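Local coordinates for ABC transporter substrate-binding protein (Staphylococcus aureus subsp. aureus NCTC 8325, PDB 3UN6) that serves as the ligand-binding component of an ABC-type import system and binds a zinc ion, at the zinc ion site. Numbering follows the deposited sequence.

The zinc ion site. Residues 44, 46, 93, 114, 117-118, 149, 192, 220-221. With ZN (zinc ion), chain B.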
loop_
_atom_site.group_PDB
_atom_site.type_symbol
_atom_site.label_atom_id
_atom_site.label_comp_id
_atom_site.label_asym_id
_atom_site.label_seq_id
_atom_site.Cartn_x
_atom_site.Cartn_y
_atom_site.Cartn_z
ATOM N N ILE A 44 5.920 5.269 -1.307
ATOM C CA ILE A 44 5.666 4.207 -2.248
ATOM C C ILE A 44 4.527 4.697 -3.138
ATOM O O ILE A 44 3.816 5.630 -2.763
ATOM C CB ILE A 44 5.243 2.953 -1.532
ATOM C CG1 ILE A 44 4.044 3.255 -0.603
ATOM C CG2 ILE A 44 6.433 2.378 -0.734
ATOM C CD1 ILE A 44 3.516 2.046 0.165
ATOM N N HIS A 46 1.760 3.523 -3.604
ATOM C CA HIS A 46 0.464 3.313 -3.000
ATOM C C HIS A 46 -0.044 4.503 -2.223
ATOM O O HIS A 46 -1.234 4.561 -1.904
ATOM C CB HIS A 46 0.439 2.063 -2.119
ATOM C CG HIS A 46 0.791 0.814 -2.857
ATOM N ND1 HIS A 46 0.902 -0.405 -2.237
ATOM C CD2 HIS A 46 1.115 0.611 -4.157
ATOM C CE1 HIS A 46 1.235 -1.318 -3.129
ATOM N NE2 HIS A 46 1.375 -0.726 -4.303
ATOM N N LEU A 93 -1.207 -0.351 4.940
ATOM C CA LEU A 93 -1.525 -1.726 4.561
ATOM C C LEU A 93 -2.926 -2.065 5.118
ATOM O O LEU A 93 -3.214 -1.827 6.302
ATOM C CB LEU A 93 -0.510 -2.695 5.149
ATOM C CG LEU A 93 0.952 -2.440 4.774
ATOM C CD1 LEU A 93 1.811 -3.429 5.546
ATOM C CD2 LEU A 93 1.166 -2.537 3.252
ATOM N N HIS A 114 -4.791 3.019 -4.187
ATOM C CA HIS A 114 -4.372 2.694 -5.540
ATOM C C HIS A 114 -4.863 1.300 -5.920
ATOM O O HIS A 114 -5.468 0.592 -5.107
ATOM C CB HIS A 114 -2.863 2.532 -5.478
ATOM C CG HIS A 114 -2.485 1.392 -4.596
ATOM N ND1 HIS A 114 -2.117 0.160 -5.092
ATOM C CD2 HIS A 114 -2.618 1.237 -3.257
ATOM C CE1 HIS A 114 -1.943 -0.675 -4.083
ATOM N NE2 HIS A 114 -2.254 -0.049 -2.960
ATOM N N GLY A 117 0.433 -2.156 -8.510
ATOM C CA GLY A 117 1.686 -1.557 -8.035
ATOM C C GLY A 117 2.556 -2.396 -7.096
ATOM O O GLY A 117 3.485 -1.866 -6.460
ATOM N N ASN A 118 2.264 -3.694 -6.988
ATOM C CA ASN A 118 3.064 -4.631 -6.152
ATOM C C ASN A 118 3.932 -5.542 -7.013
ATOM O O ASN A 118 3.564 -5.892 -8.144
ATOM C CB ASN A 118 2.151 -5.490 -5.245
ATOM C CG ASN A 118 1.741 -4.760 -3.963
ATOM O OD1 ASN A 118 2.554 -4.046 -3.380
ATOM N ND2 ASN A 118 0.494 -4.966 -3.502
ATOM N N HIS A 149 1.434 -8.515 0.544
ATOM C CA HIS A 149 2.696 -9.081 0.063
ATOM C C HIS A 149 2.869 -10.500 0.553
ATOM O O HIS A 149 3.217 -11.378 -0.233
ATOM C CB HIS A 149 3.840 -8.168 0.497
ATOM C CG HIS A 149 3.585 -6.748 0.143
ATOM N ND1 HIS A 149 2.994 -5.860 1.023
ATOM C CD2 HIS A 149 3.721 -6.088 -1.033
ATOM C CE1 HIS A 149 2.829 -4.700 0.415
ATOM N NE2 HIS A 149 3.265 -4.808 -0.831
ATOM N N ALA A 192 5.699 -2.761 -2.484
ATOM C CA ALA A 192 5.120 -1.805 -3.408
ATOM C C ALA A 192 6.248 -1.140 -4.169
ATOM O O ALA A 192 7.357 -0.994 -3.650
ATOM C CB ALA A 192 4.314 -0.742 -2.655
ATOM N N CYS A 220 -4.250 -3.515 -1.491
ATOM C CA CYS A 220 -3.049 -3.407 -0.672
ATOM C C CYS A 220 -3.169 -2.267 0.348
ATOM O O CYS A 220 -3.399 -2.506 1.510
ATOM C CB CYS A 220 -1.805 -3.249 -1.541
ATOM S SG CYS A 220 -0.259 -3.317 -0.574
ATOM N N CYS A 221 -2.999 -1.032 -0.080
ATOM C CA CYS A 221 -3.095 0.082 0.838
ATOM C C CYS A 221 -4.423 0.816 0.752
ATOM O O CYS A 221 -5.002 0.967 -0.323
ATOM C CB CYS A 221 -1.953 1.067 0.623
ATOM S SG CYS A 221 -0.316 0.461 1.187
HETATM ZN ZN ZN B . 0.524 -1.077 -0.275
HETATM O O HOH W 1 2.754 -1.452 0.495
#
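Two adjacent cysteines, a histidine from a distant stretch of chain and a water surround the zinc in a near-tetrahedral arrangement. His46, in the 3-10 helix 45-47, binds through ND1 at 2.1 Å from the ion. Its CG lies anti to the carbonyl carbon, which carries the ring over to the metal. Cys220 and Cys221, where a loop runs into strand 221-225, form a pincer: SG of Cys220 is anti to its backbone N (chi1 -173°), whereas SG of Cys221 sits beside its own N (chi1 -72°). These differing torsions, together with a backbone bent out of extended form at Cys220, bring both cysteine sulfurs onto one ion, at 2.4 Å from zinc for Cys220 SG and 2.3 Å for Cys221 SG. The S-Zn-S angle, opened to 126°, is the main departure from regularity. Water 1 completes the observed shell 2.4 Å from zinc.

A second shell fixes these ligands. The His46 ring is sandwiched, with Ala192 CB towards the rim of one face and His114 CE1 over the centre of the other. His114 also accepts the backbone N-H of Cys221 at its NE2, in the ring plane and nearly straight (3.1 Å from Cys221 N to His114 NE2), so it steadies the cysteine turn without binding zinc. Asn118 directs ND2 almost linearly at Cys220 SG (3.4 Å), with the sulfur in the amide plane; this may temper thiolate charge. His149 helps to orient that amide through a short but bent bond, NE2 to Asn118 OD1 at 2.8 Å, tilted from the ring plane and above the carbonyl plane. Leu93 CD2, 3.9 Å from zinc, adds an apolar flank. The structure alone does not show whether zinc is the cargo. The ion ties the 3-10 helix 45-47 to the start of strand 221-225, and the site probably serves as a zinc-holding ligand pocket of this type 2 periplasmic-binding-protein fold.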